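Local coordinates for protein PA-I Galactophilic Lectin (Enterobacter cloacae, PDB 6YGQ) that is a PA-IL-like lectin domain that carries a bound calcium ion and probably binds galactose-type sugars, as its galactophilic relatives do, at residues E48-A54 and S133-E139; L53-W57 and L67-Q71. All coordinates share one frame. Residue numbers count along the deposited sequence, not the author numbering.

Contact 1: E48-A54 and S133-E139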
loop_
_atom_site.group_PDB
_atom_site.type_symbol
_atom_site.label_atom_id
_atom_site.label_comp_id
_atom_site.label_asym_id
_atom_site.label_seq_id
_atom_site.Cartn_x
_atom_site.Cartn_y
_atom_site.Cartn_z
ATOM N N GLU A 48 15.851 -17.108 0.443
ATOM C CA GLU A 48 15.704 -16.115 -0.611
ATOM C C GLU A 48 15.021 -14.872 -0.049
ATOM O O GLU A 48 14.251 -14.941 0.913
ATOM C CB GLU A 48 14.900 -16.693 -1.779
ATOM C CG GLU A 48 15.611 -17.839 -2.501
ATOM C CD GLU A 48 14.780 -18.459 -3.614
ATOM O OE1 GLU A 48 13.551 -18.245 -3.645
ATOM O OE2 GLU A 48 15.361 -19.170 -4.461
ATOM N N ILE A 49 15.324 -13.721 -0.643
ATOM C CA ILE A 49 14.758 -12.443 -0.221
ATOM C C ILE A 49 13.862 -11.934 -1.341
ATOM O O ILE A 49 14.308 -11.794 -2.487
ATOM C CB ILE A 49 15.850 -11.416 0.117
ATOM C CG1 ILE A 49 16.798 -11.975 1.179
ATOM C CG2 ILE A 49 15.219 -10.116 0.601
ATOM C CD1 ILE A 49 17.972 -11.066 1.493
ATOM N N ILE A 50 12.601 -11.651 -1.011
ATOM C CA ILE A 50 11.640 -11.153 -1.982
ATOM C C ILE A 50 10.920 -9.943 -1.405
ATOM O O ILE A 50 10.877 -9.731 -0.191
ATOM C CB ILE A 50 10.617 -12.231 -2.409
ATOM C CG1 ILE A 50 9.772 -12.697 -1.222
ATOM C CG2 ILE A 50 11.331 -13.415 -3.048
ATOM C CD1 ILE A 50 8.551 -13.503 -1.628
ATOM N N THR A 51 10.347 -9.149 -2.303
ATOM C CA THR A 51 9.539 -7.996 -1.934
ATOM C C THR A 51 8.182 -8.121 -2.607
ATOM O O THR A 51 8.104 -8.381 -3.812
ATOM C CB THR A 51 10.222 -6.686 -2.335
ATOM O OG1 THR A 51 11.347 -6.455 -1.477
ATOM C CG2 THR A 51 9.247 -5.523 -2.233
ATOM N N ILE A 52 7.120 -7.944 -1.828
ATOM C CA ILE A 52 5.751 -8.000 -2.326
ATOM C C ILE A 52 5.129 -6.621 -2.144
ATOM O O ILE A 52 5.245 -6.021 -1.069
ATOM C CB ILE A 52 4.924 -9.078 -1.602
ATOM C CG1 ILE A 52 5.640 -10.430 -1.651
ATOM C CG2 ILE A 52 3.541 -9.189 -2.230
ATOM C CD1 ILE A 52 5.200 -11.395 -0.564
ATOM N N LEU A 53 4.480 -6.122 -3.197
ATOM C CA LEU A 53 3.827 -4.819 -3.191
ATOM C C LEU A 53 2.405 -4.963 -3.708
ATOM O O LEU A 53 2.164 -5.702 -4.667
ATOM C CB LEU A 53 4.584 -3.815 -4.061
ATOM C CG LEU A 53 6.084 -3.696 -3.799
ATOM C CD1 LEU A 53 6.739 -2.867 -4.893
ATOM C CD2 LEU A 53 6.330 -3.090 -2.430
ATOM N N ALA A 54 1.467 -4.237 -3.099
ATOM C CA ALA A 54 0.066 -4.425 -3.447
ATOM C C ALA A 54 -0.717 -3.123 -3.349
ATOM O O ALA A 54 -0.333 -2.186 -2.646
ATOM C CB ALA A 54 -0.585 -5.486 -2.548
ATOM N N SER A 133 -4.060 -5.801 -6.951
ATOM C CA SER A 133 -2.930 -5.956 -7.856
ATOM C C SER A 133 -1.667 -6.119 -7.022
ATOM O O SER A 133 -1.383 -5.288 -6.154
ATOM C CB SER A 133 -2.802 -4.744 -8.776
ATOM O OG SER A 133 -3.905 -4.660 -9.657
ATOM N N VAL A 134 -0.912 -7.186 -7.281
ATOM C CA VAL A 134 0.249 -7.536 -6.473
ATOM C C VAL A 134 1.448 -7.780 -7.377
ATOM O O VAL A 134 1.334 -8.447 -8.411
ATOM C CB VAL A 134 -0.021 -8.781 -5.600
ATOM C CG1 VAL A 134 1.140 -9.018 -4.647
ATOM C CG2 VAL A 134 -1.332 -8.638 -4.838
ATOM N N GLU A 135 2.599 -7.239 -6.979
ATOM C CA GLU A 135 3.872 -7.473 -7.643
ATOM C C GLU A 135 4.826 -8.164 -6.675
ATOM O O GLU A 135 4.799 -7.904 -5.468
ATOM C CB GLU A 135 4.496 -6.157 -8.137
ATOM C CG GLU A 135 3.599 -5.328 -9.048
ATOM C CD GLU A 135 3.985 -3.854 -9.075
ATOM O OE1 GLU A 135 5.107 -3.514 -8.637
ATOM O OE2 GLU A 135 3.164 -3.034 -9.538
ATOM N N VAL A 136 5.672 -9.045 -7.209
ATOM C CA VAL A 136 6.665 -9.767 -6.419
ATOM C C VAL A 136 8.027 -9.597 -7.077
ATOM O O VAL A 136 8.173 -9.839 -8.282
ATOM C CB VAL A 136 6.322 -11.263 -6.282
ATOM C CG1 VAL A 136 7.323 -11.958 -5.363
ATOM C CG2 VAL A 136 4.905 -11.441 -5.767
ATOM N N TYR A 137 9.022 -9.201 -6.285
ATOM C CA TYR A 137 10.370 -8.937 -6.766
ATOM C C TYR A 137 11.374 -9.809 -6.026
ATOM O O TYR A 137 11.219 -10.074 -4.830
ATOM C CB TYR A 137 10.745 -7.459 -6.573
ATOM C CG TYR A 137 9.868 -6.505 -7.341
ATOM C CD1 TYR A 137 8.684 -6.024 -6.796
ATOM C CD2 TYR A 137 10.220 -6.087 -8.615
ATOM C CE1 TYR A 137 7.878 -5.155 -7.502
ATOM C CE2 TYR A 137 9.422 -5.220 -9.326
ATOM C CZ TYR A 137 8.254 -4.755 -8.765
ATOM O OH TYR A 137 7.461 -3.890 -9.480
ATOM N N ARG A 138 12.404 -10.248 -6.744
ATOM C CA ARG A 138 13.528 -10.957 -6.148
ATOM C C ARG A 138 14.593 -9.944 -5.742
ATOM O O ARG A 138 14.966 -9.076 -6.540
ATOM C CB ARG A 138 14.104 -11.975 -7.134
ATOM C CG ARG A 138 15.171 -12.891 -6.550
ATOM C CD ARG A 138 14.584 -14.213 -6.065
ATOM N NE ARG A 138 13.938 -14.967 -7.138
ATOM C CZ ARG A 138 13.390 -16.171 -6.989
ATOM N NH1 ARG A 138 13.407 -16.773 -5.807
ATOM N NH2 ARG A 138 12.824 -16.775 -8.025
ATOM N N GLU A 139 15.073 -10.048 -4.506
ATOM C CA GLU A 139 16.060 -9.122 -3.977
ATOM C C GLU A 139 17.397 -9.824 -3.771
ATOM O O GLU A 139 17.470 -11.043 -3.594
ATOM C CB GLU A 139 15.599 -8.510 -2.647
ATOM C CG GLU A 139 14.235 -7.849 -2.691
ATOM C CD GLU A 139 14.261 -6.471 -3.327
ATOM O OE1 GLU A 139 15.251 -6.139 -4.012
ATOM O OE2 GLU A 139 13.282 -5.720 -3.140
HETATM O O HOH W 1 17.276 -13.594 -2.832
#
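Two antiparallel strands, 49-54 and 133-139, lie 4.5 Å apart at their closest axial approach and interlock on both faces of the sheet. On one face most of the bumps are aliphatic. Ile52 sits between two valines: its CG2 presses to 3.4 Å from Val134 CG1, while its CG1 lies 4.3 Å from Val136 CG2. Ile50 CD1 reaches Val136 CG1 (4.2 Å), and little Ala54 leaves room for Val134, CB to CG2 at 4.0 Å. This face looks into the β-sandwich of the PA-IL-like fold, where Leu88 of the other sheet covers Ala54 and Val134. Between the strands, the backbones of Thr51 and Tyr137 form a hydrogen-bonded pair (N to O 2.8 Å both ways), as do those of Leu53 and Glu135. The other face faces the second subunit. There Leu53 CD1 tucks beside the Tyr137 ring, 3.7 Å from CE1, and Tyr104 of the second subunit meets that ring. Glu139 reaches diagonally across to the neighbouring strand, its OE2 accepting a hydrogen bond from Thr51 OG1 at 2.7 Å and its OE1 salt-bridging Arg105 of the second subunit. Arg138 starts from the aliphatic face, and its NH1 comes round to Glu48 OE1, a 2.6 Å salt bridge.

Contact 2: L53-W57 and L67-Q71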
loop_
_atom_site.group_PDB
_atom_site.type_symbol
_atom_site.label_atom_id
_atom_site.label_comp_id
_atom_site.label_asym_id
_atom_site.label_seq_id
_atom_site.Cartn_x
_atom_site.Cartn_y
_atom_site.Cartn_z
ATOM N N LEU A 53 4.480 -6.122 -3.197
ATOM C CA LEU A 53 3.827 -4.819 -3.191
ATOM C C LEU A 53 2.405 -4.963 -3.708
ATOM O O LEU A 53 2.164 -5.702 -4.667
ATOM C CB LEU A 53 4.584 -3.815 -4.061
ATOM C CG LEU A 53 6.084 -3.696 -3.799
ATOM C CD1 LEU A 53 6.739 -2.867 -4.893
ATOM C CD2 LEU A 53 6.330 -3.090 -2.430
ATOM N N ALA A 54 1.467 -4.237 -3.099
ATOM C CA ALA A 54 0.066 -4.425 -3.447
ATOM C C ALA A 54 -0.717 -3.123 -3.349
ATOM O O ALA A 54 -0.333 -2.186 -2.646
ATOM C CB ALA A 54 -0.585 -5.486 -2.548
ATOM N N SER A 55 -1.836 -3.094 -4.071
ATOM C CA SER A 55 -2.762 -1.973 -4.068
ATOM C C SER A 55 -4.121 -2.490 -4.514
ATOM O O SER A 55 -4.229 -3.569 -5.103
ATOM C CB SER A 55 -2.283 -0.846 -4.990
ATOM O OG SER A 55 -2.253 -1.275 -6.342
ATOM N N GLY A 56 -5.156 -1.713 -4.228
ATOM C CA GLY A 56 -6.486 -1.983 -4.736
ATOM C C GLY A 56 -7.540 -1.910 -3.650
ATOM O O GLY A 56 -7.252 -1.811 -2.460
ATOM N N TRP A 57 -8.792 -1.958 -4.101
ATOM C CA TRP A 57 -9.949 -1.921 -3.217
ATOM C C TRP A 57 -10.748 -3.207 -3.370
ATOM O O TRP A 57 -11.078 -3.611 -4.490
ATOM C CB TRP A 57 -10.856 -0.726 -3.525
ATOM C CG TRP A 57 -10.232 0.616 -3.280
ATOM C CD1 TRP A 57 -9.928 1.557 -4.221
ATOM C CD2 TRP A 57 -9.852 1.175 -2.017
ATOM N NE1 TRP A 57 -9.378 2.666 -3.623
ATOM C CE2 TRP A 57 -9.320 2.457 -2.269
ATOM C CE3 TRP A 57 -9.908 0.717 -0.696
ATOM C CZ2 TRP A 57 -8.846 3.284 -1.252
ATOM C CZ3 TRP A 57 -9.435 1.536 0.311
ATOM C CH2 TRP A 57 -8.910 2.805 0.028
ATOM N N LEU A 67 -15.461 -2.416 3.216
ATOM C CA LEU A 67 -14.386 -2.113 2.284
ATOM C C LEU A 67 -13.027 -2.411 2.906
ATOM O O LEU A 67 -12.836 -2.262 4.115
ATOM C CB LEU A 67 -14.423 -0.642 1.865
ATOM C CG LEU A 67 -15.009 -0.291 0.500
ATOM C CD1 LEU A 67 -15.139 1.221 0.401
ATOM C CD2 LEU A 67 -14.159 -0.843 -0.630
ATOM N N THR A 68 -12.076 -2.813 2.060
ATOM C CA THR A 68 -10.719 -3.101 2.501
ATOM C C THR A 68 -9.713 -2.654 1.445
ATOM O O THR A 68 -10.029 -2.587 0.256
ATOM C CB THR A 68 -10.488 -4.601 2.767
ATOM O OG1 THR A 68 -10.343 -5.295 1.517
ATOM C CG2 THR A 68 -11.635 -5.205 3.550
ATOM N N ALA A 69 -8.506 -2.352 1.887
ATOM C CA ALA A 69 -7.313 -2.224 1.067
ATOM C C ALA A 69 -6.384 -3.365 1.445
ATOM O O ALA A 69 -6.676 -4.142 2.363
ATOM C CB ALA A 69 -6.644 -0.863 1.301
ATOM N N PRO A 70 -5.257 -3.537 0.741
ATOM C CA PRO A 70 -4.305 -4.576 1.185
ATOM C C PRO A 70 -3.985 -4.468 2.668
ATOM O O PRO A 70 -3.859 -5.487 3.357
ATOM C CB PRO A 70 -3.077 -4.331 0.298
ATOM C CG PRO A 70 -3.664 -3.747 -0.966
ATOM C CD PRO A 70 -4.811 -2.879 -0.504
ATOM N N GLN A 71 -3.893 -3.244 3.185
ATOM C CA GLN A 71 -3.635 -2.991 4.598
ATOM C C GLN A 71 -4.835 -3.296 5.504
ATOM O O GLN A 71 -4.772 -2.939 6.686
ATOM C CB GLN A 71 -3.206 -1.534 4.787
ATOM C CG GLN A 71 -4.202 -0.519 4.244
ATOM C CD GLN A 71 -3.744 0.912 4.443
ATOM O OE1 GLN A 71 -2.547 1.200 4.454
ATOM N NE2 GLN A 71 -4.698 1.819 4.607
#
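This is a packing contact between the two arms of a β-hairpin, strand 49-59 and strand 67-69, in the larger antiparallel sheet of the PA-IL-like β-sandwich. The touching parts run 175° apart, yet no hydrogen bond joins the two segments: the hairpin's pairing continues just beyond, where Thr68 bonds to Ala58 through both its backbone and its OG1. Within 53-57 and 67-71 the strands meet through CA-H...O contacts instead, Ala69 CA to Gly56 O at 3.6 Å and Trp57 CA to Thr68 O at 3.5 Å. Pro70 ends the pairing. Its ring wedges toward the opposite strand, with CG 3.9 Å from Ala54 CB and 3.7 Å from Ser55 N, and CD 3.3 Å from Gly56 O. Phe132 of strand 129-139 packs on the same proline. Gly56 has a backbone conformation (phi 132°, psi 171°) in which a CB would collide with the preceding carbonyl oxygen, so a glycine is called for here whatever the neighbours. Gly56 N is hydrogen-bonded to Gln71 OE1 of the second subunit, and Gln71 NE2 of this chain to Gly56 O of the second subunit, which puts the hairpin in the dimer interface. The Thr68 side chain, about 9 Å from the bound calcium, touches Asn60, one of the metal's ligands, so the hairpin runs on into the calcium site. Trp57 CB lies 4.4 Å from Leu67 CD2. Its indole comes up to strand 67-69, CZ3 3.8 Å from Ala69 CB, and presents its edge to a carbonyl, CE3 3.4 Å from Thr68 O.

Overall arrangement
Going from the N terminus, the chain enters both contacts through strand 49-59: residues 48-54 serve contact 1 and 53-57 serve contact 2, with Leu53 and Ala54 common to the two ranges. Contact 2 closes first, a short loop of nine residues between 57 and 67. Contact 1 closes far later, when 133-139, on strand 129-139, returns after 78 intervening residues, so the hairpin's second arm falls within that long excursion. Strand 49-59 is thus the common rail, tying the near-C-terminal strand to the hairpin that leads toward the calcium site. The handover is direct: Ser133 N lies 2.9 Å from Ser55 O, a probable hydrogen bond, and both contacts touch the second subunit.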